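PDB 5XFM: alpha-glucosidase from Bacteroides thetaiotaomicron, which hydrolyses beta-L-arabinopyranosides and alpha-galactosides as a bifunctional glycoside hydrolase of family 97. Local coordinates for residues A[596-608]-A[616-628]. The protein carries 1 engineered substitution. Sequence-based numbering, arbitrary orientation.
Sequences LEMFAGKTVALYK and ELTSLKVKENGKV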
loop_
_atom_site.group_PDB
_atom_site.type_symbol
_atom_site.label_atom_id
_atom_site.label_comp_id
_atom_site.label_asym_id
_atom_site.label_seq_id
_atom_site.Cartn_x
_atom_site.Cartn_y
_atom_site.Cartn_z
ATOM N N LEU A 596 27.161 -1.624 6.113
ATOM C CA LEU A 596 26.303 -0.504 6.478
ATOM C C LEU A 596 27.026 0.833 6.399
ATOM O O LEU A 596 27.538 1.323 7.403
ATOM C CB LEU A 596 25.722 -0.708 7.879
ATOM C CG LEU A 596 24.971 -2.022 8.106
ATOM C CD1 LEU A 596 24.349 -2.049 9.488
ATOM C CD2 LEU A 596 23.911 -2.232 7.033
ATOM N N GLU A 597 27.084 1.399 5.196
ATOM C CA GLU A 597 27.671 2.722 4.975
ATOM C C GLU A 597 27.105 3.725 5.978
ATOM O O GLU A 597 27.840 4.547 6.526
ATOM C CB GLU A 597 27.420 3.196 3.542
ATOM C CG GLU A 597 27.566 4.700 3.351
ATOM C CD GLU A 597 27.262 5.150 1.933
ATOM O OE1 GLU A 597 26.985 4.282 1.078
ATOM O OE2 GLU A 597 27.304 6.373 1.674
ATOM N N MET A 598 25.794 3.629 6.203
ATOM C CA MET A 598 25.064 4.416 7.197
ATOM C C MET A 598 25.849 4.690 8.473
ATOM O O MET A 598 25.955 5.828 8.927
ATOM C CB MET A 598 23.780 3.684 7.613
ATOM C CG MET A 598 23.162 2.760 6.578
ATOM S SD MET A 598 22.346 3.665 5.258
ATOM C CE MET A 598 21.497 2.325 4.434
ATOM N N PHE A 599 26.373 3.621 9.057
ATOM C CA PHE A 599 26.942 3.682 10.392
ATOM C C PHE A 599 28.459 3.824 10.407
ATOM O O PHE A 599 29.071 3.770 11.472
ATOM C CB PHE A 599 26.507 2.441 11.160
ATOM C CG PHE A 599 25.018 2.325 11.289
ATOM C CD1 PHE A 599 24.247 3.452 11.519
ATOM C CD2 PHE A 599 24.386 1.104 11.151
ATOM C CE1 PHE A 599 22.874 3.360 11.633
ATOM C CE2 PHE A 599 23.009 1.006 11.264
ATOM C CZ PHE A 599 22.255 2.138 11.504
ATOM N N ALA A 600 29.042 4.002 9.219
ATOM C CA ALA A 600 30.429 4.449 9.033
ATOM C C ALA A 600 31.399 3.916 10.087
ATOM O O ALA A 600 31.607 2.713 10.192
ATOM C CB ALA A 600 30.480 5.977 9.007
ATOM N N GLY A 601 31.970 4.823 10.872
ATOM C CA GLY A 601 32.839 4.467 11.979
ATOM C C GLY A 601 32.220 5.012 13.249
ATOM O O GLY A 601 32.823 5.823 13.952
ATOM N N LYS A 602 31.015 4.543 13.554
ATOM C CA LYS A 602 30.202 5.146 14.602
ATOM C C LYS A 602 29.771 4.169 15.693
ATOM O O LYS A 602 29.897 2.949 15.555
ATOM C CB LYS A 602 28.964 5.775 13.958
ATOM C CG LYS A 602 29.287 6.873 12.953
ATOM C CD LYS A 602 28.020 7.474 12.369
ATOM C CE LYS A 602 28.332 8.366 11.175
ATOM N NZ LYS A 602 27.111 9.025 10.642
ATOM N N THR A 603 29.258 4.727 16.783
ATOM C CA THR A 603 28.676 3.929 17.848
ATOM C C THR A 603 27.168 3.989 17.750
ATOM O O THR A 603 26.574 5.049 17.941
ATOM C CB THR A 603 29.108 4.423 19.246
ATOM O OG1 THR A 603 30.537 4.404 19.358
ATOM C CG2 THR A 603 28.494 3.552 20.336
ATOM N N VAL A 604 26.544 2.854 17.463
ATOM C CA VAL A 604 25.103 2.835 17.276
ATOM C C VAL A 604 24.405 2.230 18.487
ATOM O O VAL A 604 24.989 1.415 19.209
ATOM C CB VAL A 604 24.708 2.044 16.009
ATOM C CG1 VAL A 604 25.323 2.679 14.773
ATOM C CG2 VAL A 604 25.135 0.589 16.129
ATOM N N ALA A 605 23.153 2.635 18.697
ATOM C CA ALA A 605 22.307 2.029 19.722
ATOM C C ALA A 605 21.741 0.727 19.182
ATOM O O ALA A 605 21.140 0.706 18.106
ATOM C CB ALA A 605 21.187 2.973 20.134
ATOM N N LEU A 606 21.926 -0.359 19.926
ATOM C CA LEU A 606 21.523 -1.670 19.436
ATOM C C LEU A 606 20.435 -2.318 20.289
ATOM O O LEU A 606 20.620 -2.570 21.480
ATOM C CB LEU A 606 22.742 -2.594 19.369
ATOM C CG LEU A 606 22.467 -4.079 19.134
ATOM C CD1 LEU A 606 21.836 -4.276 17.773
ATOM C CD2 LEU A 606 23.739 -4.907 19.272
ATOM N N TYR A 607 19.306 -2.599 19.646
ATOM C CA TYR A 607 18.205 -3.335 20.243
ATOM C C TYR A 607 18.275 -4.759 19.727
ATOM O O TYR A 607 18.296 -4.988 18.515
ATOM C CB TYR A 607 16.855 -2.700 19.899
ATOM C CG TYR A 607 16.667 -1.314 20.469
ATOM C CD1 TYR A 607 17.256 -0.209 19.871
ATOM C CD2 TYR A 607 15.913 -1.115 21.614
ATOM C CE1 TYR A 607 17.091 1.056 20.397
ATOM C CE2 TYR A 607 15.741 0.144 22.146
ATOM C CZ TYR A 607 16.330 1.226 21.536
ATOM O OH TYR A 607 16.155 2.483 22.071
ATOM N N LYS A 608 18.311 -5.709 20.650
ATOM C CA LYS A 608 18.553 -7.095 20.293
ATOM C C LYS A 608 17.762 -8.030 21.213
ATOM O O LYS A 608 17.407 -7.651 22.325
ATOM C CB LYS A 608 20.069 -7.345 20.359
ATOM C CG LYS A 608 20.546 -8.756 20.620
ATOM C CD LYS A 608 22.038 -8.745 20.909
ATOM C CE LYS A 608 22.592 -10.145 21.061
ATOM N NZ LYS A 608 24.062 -10.118 21.292
ATOM N N GLU A 616 16.990 -6.282 24.816
ATOM C CA GLU A 616 18.170 -5.690 25.429
ATOM C C GLU A 616 18.706 -4.547 24.579
ATOM O O GLU A 616 18.820 -4.659 23.353
ATOM C CB GLU A 616 19.270 -6.732 25.657
ATOM C CG GLU A 616 20.497 -6.160 26.381
ATOM C CD GLU A 616 21.730 -7.051 26.295
ATOM O OE1 GLU A 616 21.616 -8.188 25.786
ATOM O OE2 GLU A 616 22.808 -6.625 26.772
ATOM N N LEU A 617 19.006 -3.438 25.248
ATOM C CA LEU A 617 19.624 -2.282 24.616
ATOM C C LEU A 617 21.090 -2.145 25.012
ATOM O O LEU A 617 21.417 -1.960 26.185
ATOM C CB LEU A 617 18.869 -1.005 24.987
ATOM C CG LEU A 617 19.527 0.319 24.592
ATOM C CD1 LEU A 617 19.566 0.484 23.079
ATOM C CD2 LEU A 617 18.796 1.477 25.249
ATOM N N THR A 618 21.972 -2.247 24.027
ATOM C CA THR A 618 23.398 -2.071 24.252
ATOM C C THR A 618 23.955 -1.078 23.241
ATOM O O THR A 618 23.196 -0.405 22.541
ATOM C CB THR A 618 24.163 -3.400 24.148
ATOM O OG1 THR A 618 23.871 -4.021 22.892
ATOM C CG2 THR A 618 23.754 -4.334 25.259
ATOM N N SER A 619 25.278 -0.991 23.162
ATOM C CA SER A 619 25.924 -0.164 22.149
ATOM C C SER A 619 26.763 -1.043 21.238
ATOM O O SER A 619 27.210 -2.117 21.645
ATOM C CB SER A 619 26.805 0.908 22.785
ATOM O OG SER A 619 28.029 0.347 23.228
ATOM N N LEU A 620 26.976 -0.592 20.006
ATOM C CA LEU A 620 27.796 -1.348 19.070
ATOM C C LEU A 620 28.668 -0.436 18.210
ATOM O O LEU A 620 28.162 0.440 17.509
ATOM C CB LEU A 620 26.913 -2.224 18.176
ATOM C CG LEU A 620 27.617 -3.087 17.125
ATOM C CD1 LEU A 620 28.529 -4.110 17.793
ATOM C CD2 LEU A 620 26.611 -3.773 16.208
ATOM N N LYS A 621 29.980 -0.642 18.280
ATOM C CA LYS A 621 30.930 0.096 17.451
ATOM C C LYS A 621 31.055 -0.517 16.068
ATOM O O LYS A 621 31.455 -1.674 15.920
ATOM C CB LYS A 621 32.316 0.158 18.101
ATOM C CG LYS A 621 32.481 1.227 19.171
ATOM C CD LYS A 621 31.660 1.003 20.425
ATOM C CE LYS A 621 31.887 2.163 21.387
ATOM N NZ LYS A 621 31.098 2.074 22.641
ATOM N N VAL A 622 30.710 0.267 15.053
ATOM C CA VAL A 622 30.834 -0.181 13.677
ATOM C C VAL A 622 32.088 0.466 13.095
ATOM O O VAL A 622 32.218 1.687 13.077
ATOM C CB VAL A 622 29.588 0.189 12.854
ATOM C CG1 VAL A 622 29.766 -0.210 11.393
ATOM C CG2 VAL A 622 28.353 -0.471 13.452
ATOM N N LYS A 623 33.013 -0.372 12.638
ATOM C CA LYS A 623 34.315 0.079 12.146
ATOM C C LYS A 623 34.195 0.733 10.757
ATOM O O LYS A 623 33.200 0.532 10.069
ATOM C CB LYS A 623 35.296 -1.104 12.179
ATOM C CG LYS A 623 36.650 -0.912 11.511
ATOM C CD LYS A 623 37.370 0.243 12.205
ATOM C CE LYS A 623 38.838 -0.008 12.406
ATOM N NZ LYS A 623 39.050 -0.454 13.815
ATOM N N GLU A 624 35.224 1.476 10.345
ATOM C CA GLU A 624 35.254 2.248 9.098
ATOM C C GLU A 624 34.908 1.468 7.838
ATOM O O GLU A 624 34.506 2.047 6.829
ATOM C CB GLU A 624 36.649 2.863 8.933
ATOM C CG GLU A 624 36.761 4.301 9.376
ATOM C CD GLU A 624 35.714 5.173 8.713
ATOM O OE1 GLU A 624 35.690 5.223 7.465
ATOM O OE2 GLU A 624 34.906 5.793 9.434
ATOM N N ASN A 625 35.060 0.154 7.903
ATOM C CA ASN A 625 34.671 -0.705 6.803
ATOM C C ASN A 625 33.154 -0.864 6.667
ATOM O O ASN A 625 32.659 -1.199 5.594
ATOM C CB ASN A 625 35.351 -2.064 6.964
ATOM C CG ASN A 625 35.101 -2.679 8.331
ATOM O OD1 ASN A 625 34.199 -2.262 9.058
ATOM N ND2 ASN A 625 35.903 -3.676 8.687
ATOM N N GLY A 626 32.413 -0.609 7.743
ATOM C CA GLY A 626 30.967 -0.732 7.681
ATOM C C GLY A 626 30.548 -2.166 7.950
ATOM O O GLY A 626 29.390 -2.539 7.757
ATOM N N LYS A 627 31.513 -2.973 8.380
ATOM C CA LYS A 627 31.311 -4.395 8.618
ATOM C C LYS A 627 30.520 -4.696 9.881
ATOM O O LYS A 627 31.076 -4.656 10.979
ATOM C CB LYS A 627 32.665 -5.099 8.746
ATOM C CG LYS A 627 33.316 -5.497 7.435
ATOM C CD LYS A 627 32.346 -5.454 6.274
ATOM C CE LYS A 627 33.085 -5.606 4.957
ATOM N NZ LYS A 627 32.212 -5.246 3.809
ATOM N N VAL A 628 29.223 -4.953 9.742
ATOM C CA VAL A 628 28.427 -5.398 10.888
ATOM C C VAL A 628 28.152 -6.896 10.768
ATOM O O VAL A 628 27.931 -7.399 9.674
ATOM C CB VAL A 628 27.102 -4.621 10.997
ATOM C CG1 VAL A 628 26.282 -5.114 12.178
ATOM C CG2 VAL A 628 27.385 -3.133 11.146
#
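The Tyr607 ring takes Leu617 CD1 over one face, offset toward the rim. This CH-pi contact has CD1 3.7 Å from the ring centroid, 15° off the ring normal. Leu617 swings CG away from its own N (chi1 170°), and the next torsion (67°) sets CD1 over the ring. With an alanine in place of Tyr607, Leu617 CD1 would probably lose the ring face it packs on, and Phe546 its aromatic partner. The Phe599 ring carries Val604 CG1 3.4 Å above one face and Met598 CB over the opposite face, while Phe599 CB reaches back to Val622 CG2.

The backbones of 603-608 and 616-621 pair antiparallel, as the two arms of a beta hairpin. Val604, Leu606 and Lys608 each exchange two backbone hydrogen bonds with Leu620, Thr618 and Glu616 in turn. Val604, Leu606, Thr618 and Leu620 share one face of the sheet, and Val604 CG2 lies 3.9 Å from Leu620 CB. On the other face, with Tyr607, the bent Lys621 chain runs beside Thr603, its CE 3.3 Å from Thr603 OG1. Beyond the hairpin, Leu596 N donates to Gly626 O at 2.9 Å, nearly straight. Leu596 CD1 also touches Val628 CG2 at 3.6 Å. Gly626 closes a type I turn from Lys623, at backbone angles that call for glycine.

The hairpin belongs to the C-terminal beta domain. Strand 615-621 is one of the two edge strands of its sheet within the chain, and strand 603-609 also pairs with 636-641. Leu606 and Phe599 rest on Cys640, Phe599 and Leu596 reach Leu580 of strand 577-584, and Phe546 of helix 541-549 meets the Tyr607 ring edge-to-face.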